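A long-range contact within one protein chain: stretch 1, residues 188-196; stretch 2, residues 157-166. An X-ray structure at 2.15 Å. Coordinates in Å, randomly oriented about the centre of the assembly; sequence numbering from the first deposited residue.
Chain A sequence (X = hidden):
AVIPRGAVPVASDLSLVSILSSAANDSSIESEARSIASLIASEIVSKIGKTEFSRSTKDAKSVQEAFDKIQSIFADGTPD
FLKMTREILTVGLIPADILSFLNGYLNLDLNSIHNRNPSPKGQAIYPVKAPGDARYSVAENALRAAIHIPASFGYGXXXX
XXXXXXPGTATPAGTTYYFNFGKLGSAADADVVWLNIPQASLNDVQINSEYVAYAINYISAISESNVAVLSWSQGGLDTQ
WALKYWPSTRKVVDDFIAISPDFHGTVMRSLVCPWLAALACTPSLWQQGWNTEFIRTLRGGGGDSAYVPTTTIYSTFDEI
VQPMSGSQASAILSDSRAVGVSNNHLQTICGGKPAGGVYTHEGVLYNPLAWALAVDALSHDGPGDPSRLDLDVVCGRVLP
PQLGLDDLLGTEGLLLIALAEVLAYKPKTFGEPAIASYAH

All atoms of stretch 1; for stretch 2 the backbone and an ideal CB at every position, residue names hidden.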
# COMPACT_ATOMS: atom_id res chain seq x y z
N ALA A 188 -2.44 0.24 -19.05
CA ALA A 188 -2.84 -1.15 -19.28
C ALA A 188 -4.34 -1.23 -19.52
O ALA A 188 -5.06 -0.24 -19.28
CB ALA A 188 -2.46 -1.98 -18.07
N ASP A 189 -4.83 -2.39 -20.00
CA ASP A 189 -6.26 -2.65 -20.21
C ASP A 189 -6.79 -3.11 -18.84
O ASP A 189 -7.12 -4.28 -18.63
CB ASP A 189 -6.48 -3.68 -21.33
CG ASP A 189 -6.01 -3.21 -22.71
OD1 ASP A 189 -6.25 -2.03 -23.05
OD2 ASP A 189 -5.42 -4.03 -23.44
N ALA A 190 -6.79 -2.15 -17.90
CA ALA A 190 -7.12 -2.31 -16.50
C ALA A 190 -8.27 -1.38 -16.09
O ALA A 190 -8.29 -0.21 -16.47
CB ALA A 190 -5.89 -2.01 -15.66
N ASP A 191 -9.20 -1.91 -15.31
CA ASP A 191 -10.37 -1.19 -14.81
C ASP A 191 -10.28 -1.19 -13.29
O ASP A 191 -10.64 -2.16 -12.63
CB ASP A 191 -11.65 -1.89 -15.28
CG ASP A 191 -12.79 -0.96 -15.63
OD1 ASP A 191 -12.78 0.20 -15.15
OD2 ASP A 191 -13.69 -1.38 -16.37
N VAL A 192 -9.74 -0.10 -12.74
CA VAL A 192 -9.45 0.01 -11.31
C VAL A 192 -10.69 0.18 -10.42
O VAL A 192 -11.66 0.84 -10.77
CB VAL A 192 -8.38 1.09 -10.98
CG1 VAL A 192 -7.04 0.78 -11.65
CG2 VAL A 192 -8.86 2.51 -11.33
N VAL A 193 -10.60 -0.44 -9.25
CA VAL A 193 -11.51 -0.30 -8.11
C VAL A 193 -10.57 -0.20 -6.92
O VAL A 193 -9.45 -0.72 -6.98
CB VAL A 193 -12.58 -1.43 -7.94
CG1 VAL A 193 -13.59 -1.43 -9.08
CG2 VAL A 193 -11.95 -2.81 -7.76
N TRP A 194 -10.97 0.49 -5.86
CA TRP A 194 -10.07 0.52 -4.71
C TRP A 194 -10.80 0.16 -3.43
O TRP A 194 -12.00 0.38 -3.28
CB TRP A 194 -9.25 1.80 -4.59
CG TRP A 194 -10.03 3.07 -4.68
CD1 TRP A 194 -10.59 3.76 -3.65
CD2 TRP A 194 -10.21 3.88 -5.85
NE1 TRP A 194 -11.17 4.92 -4.11
CE2 TRP A 194 -10.94 5.02 -5.46
CE3 TRP A 194 -9.86 3.73 -7.20
CZ2 TRP A 194 -11.31 6.03 -6.37
CZ3 TRP A 194 -10.23 4.71 -8.11
CH2 TRP A 194 -10.95 5.84 -7.69
N LEU A 195 -10.07 -0.47 -2.52
CA LEU A 195 -10.61 -0.95 -1.28
C LEU A 195 -10.24 -0.04 -0.12
O LEU A 195 -9.08 0.01 0.27
CB LEU A 195 -10.11 -2.39 -1.07
CG LEU A 195 -10.63 -3.17 0.12
CD1 LEU A 195 -12.11 -3.52 -0.05
CD2 LEU A 195 -9.81 -4.42 0.28
N ASN A 196 -11.21 0.69 0.40
CA ASN A 196 -10.94 1.54 1.56
C ASN A 196 -11.16 0.67 2.80
O ASN A 196 -12.31 0.45 3.20
CB ASN A 196 -11.81 2.79 1.56
CG ASN A 196 -11.49 3.74 0.43
OD1 ASN A 196 -10.33 4.14 0.24
ND2 ASN A 196 -12.50 4.12 -0.33
N UNK A 157 -16.90 -6.01 -19.45
CA UNK A 157 -17.67 -6.07 -20.70
C UNK A 157 -16.98 -5.30 -21.85
O UNK A 157 -17.43 -5.37 -23.00
CB UNK A 157 -19.07 -5.51 -20.47
N UNK A 158 -15.89 -4.58 -21.53
CA UNK A 158 -15.13 -3.73 -22.45
C UNK A 158 -13.70 -4.19 -22.77
O UNK A 158 -12.93 -3.44 -23.39
CB UNK A 158 -15.06 -2.32 -21.86
N UNK A 159 -13.34 -5.41 -22.37
CA UNK A 159 -12.00 -5.95 -22.58
C UNK A 159 -10.97 -5.42 -21.60
O UNK A 159 -9.76 -5.60 -21.80
CB UNK A 159 -11.54 -5.64 -24.01
N UNK A 160 -11.44 -4.77 -20.52
CA UNK A 160 -10.58 -4.21 -19.49
C UNK A 160 -10.64 -5.10 -18.27
O UNK A 160 -11.72 -5.39 -17.76
CB UNK A 160 -10.99 -2.78 -19.14
N UNK A 161 -9.48 -5.59 -17.84
CA UNK A 161 -9.36 -6.47 -16.68
C UNK A 161 -9.61 -5.68 -15.39
O UNK A 161 -8.94 -4.68 -15.16
CB UNK A 161 -7.98 -7.13 -16.65
N UNK A 162 -10.57 -6.11 -14.52
CA UNK A 162 -10.76 -5.40 -13.25
C UNK A 162 -9.52 -5.54 -12.36
O UNK A 162 -8.97 -6.62 -12.25
CB UNK A 162 -12.00 -5.93 -12.52
N UNK A 163 -9.05 -4.42 -11.80
CA UNK A 163 -7.86 -4.39 -10.94
C UNK A 163 -8.24 -3.81 -9.58
O UNK A 163 -8.68 -2.66 -9.49
CB UNK A 163 -6.74 -3.57 -11.58
N UNK A 164 -8.06 -4.61 -8.52
CA UNK A 164 -8.37 -4.20 -7.16
C UNK A 164 -7.12 -3.56 -6.56
O UNK A 164 -6.09 -4.23 -6.43
CB UNK A 164 -8.85 -5.38 -6.32
N UNK A 165 -7.23 -2.28 -6.19
CA UNK A 165 -6.15 -1.53 -5.58
C UNK A 165 -6.27 -1.64 -4.07
O UNK A 165 -7.25 -1.15 -3.49
CB UNK A 165 -6.17 -0.07 -6.03
N UNK A 166 -5.32 -2.35 -3.44
CA UNK A 166 -5.30 -2.62 -2.00
C UNK A 166 -4.36 -1.62 -1.30
O UNK A 166 -3.20 -1.51 -1.69
CB UNK A 166 -4.86 -4.06 -1.73

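Two neighbouring strands run parallel here, joined by a regular ladder of backbone hydrogen bonds, so side chains at successive positions of the second strand alternate between the face carrying Ala-190, Val-192 and Trp-194 and the face carrying Asp-191 and Val-193.

At 157 nothing of stretch 1 lies within reach of the CB, and almost any polar residue would serve; it is Lys-157, extended and poorly ordered. Position 158 is also free at its CB, in a loop where small polar residues are common. Asn-158 fills it: its OD1 accepts a weak hydrogen bond from the N of 160 (3.3 Å), while its ND2 approaches Asp-191 OD2 to 3.7 Å. Position 159 has phi 78° and psi 13°, a region that favours glycine, although asparagine or aspartate can adopt it. Gly-159 is found, its O 3.8 Å from Asp-189 CB.

Position 160 points its CB toward stretch 1, 4.0 Å from Asp-191 CB. With the carboxylate of Asp-191 on offer, a long basic or a polar side chain would suit. Lys-160 carries its NZ to 4.6 Å from Asp-191 OD1, opposite charges near each other but beyond a salt bridge.

At 161 the CB lies 3.6 Å from Asp-189 O, on the face of Ala-190, and many side chains could turn outward from there. Lys-161 does so, and its NZ is hydrogen-bonded elsewhere in the structure. Its backbone serves the ladder: N donates to Asp-189 O (2.8 Å), and O accepts from Asp-191 N (2.8 Å).

The N of 162 donates no hydrogen bond to stretch 1, and phi is -65°, so proline is admissible alongside other residues. Pro-162 sets its CA 3.3 Å from Asp-191 O, a CA-H...O contact.

Position 163 looks onto Ala-190 CB and Val-192 CG1, both 4.4 Å from the ideal CB, an apolar setting suited to valine or isoleucine. Val-163 brings CG2 to 3.6 Å from Ala-190 CB, while its N donates to Asp-191 O (2.9 Å).

The ideal CB of 164 is 4.3 Å from Val-193 CG2, so a branched aliphatic residue fits; Ile-164 packs CG1 3.8 Å from that same Val-193 CG2.

At 165 the ideal CB sits 3.9 Å from Trp-194 CB, with Val-192 farther back along the same face. A leucine or methionine could span both, and Leu-165 does, CD1 reaching 3.8 Å from Val-192 CB and meeting the Trp-194 ring obliquely.

Position 166 points away, leaving the choice open; Val-166 is a typical strand residue.

Stretch 2 157-166: KNGKKPVILV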
# COMPACT_ATOMS: atom_id res chain seq x y z
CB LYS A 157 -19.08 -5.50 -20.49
CG LYS A 157 -19.95 -6.27 -19.50
CD LYS A 157 -21.22 -5.51 -19.18
CE LYS A 157 -21.88 -5.99 -17.90
NZ LYS A 157 -22.95 -5.06 -17.45
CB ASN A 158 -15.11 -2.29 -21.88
CG ASN A 158 -14.72 -2.18 -20.41
OD1 ASN A 158 -14.23 -3.13 -19.78
ND2 ASN A 158 -14.94 -1.01 -19.83
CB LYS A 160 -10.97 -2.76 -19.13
CG LYS A 160 -11.03 -1.82 -20.33
CD LYS A 160 -10.72 -0.38 -19.97
CE LYS A 160 -11.91 0.42 -19.49
NZ LYS A 160 -11.54 1.84 -19.23
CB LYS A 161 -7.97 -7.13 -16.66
CG LYS A 161 -7.74 -8.20 -15.58
CD LYS A 161 -8.45 -9.49 -15.93
CE LYS A 161 -7.65 -10.68 -15.49
NZ LYS A 161 -6.73 -11.16 -16.55
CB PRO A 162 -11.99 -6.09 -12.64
CG PRO A 162 -12.66 -6.81 -13.80
CD PRO A 162 -11.50 -7.25 -14.64
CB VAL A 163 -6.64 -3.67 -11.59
CG1 VAL A 163 -5.44 -3.63 -10.65
CG2 VAL A 163 -6.24 -4.32 -12.92
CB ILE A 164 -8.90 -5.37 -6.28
CG1 ILE A 164 -10.14 -6.02 -6.95
CG2 ILE A 164 -9.22 -4.88 -4.86
CD1 ILE A 164 -10.42 -7.41 -6.50
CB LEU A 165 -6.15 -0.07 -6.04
CG LEU A 165 -6.13 0.19 -7.56
CD1 LEU A 165 -6.23 1.67 -7.84
CD2 LEU A 165 -4.88 -0.42 -8.23
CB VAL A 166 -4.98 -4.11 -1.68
CG1 VAL A 166 -5.05 -4.39 -0.18
CG2 VAL A 166 -5.92 -5.05 -2.43
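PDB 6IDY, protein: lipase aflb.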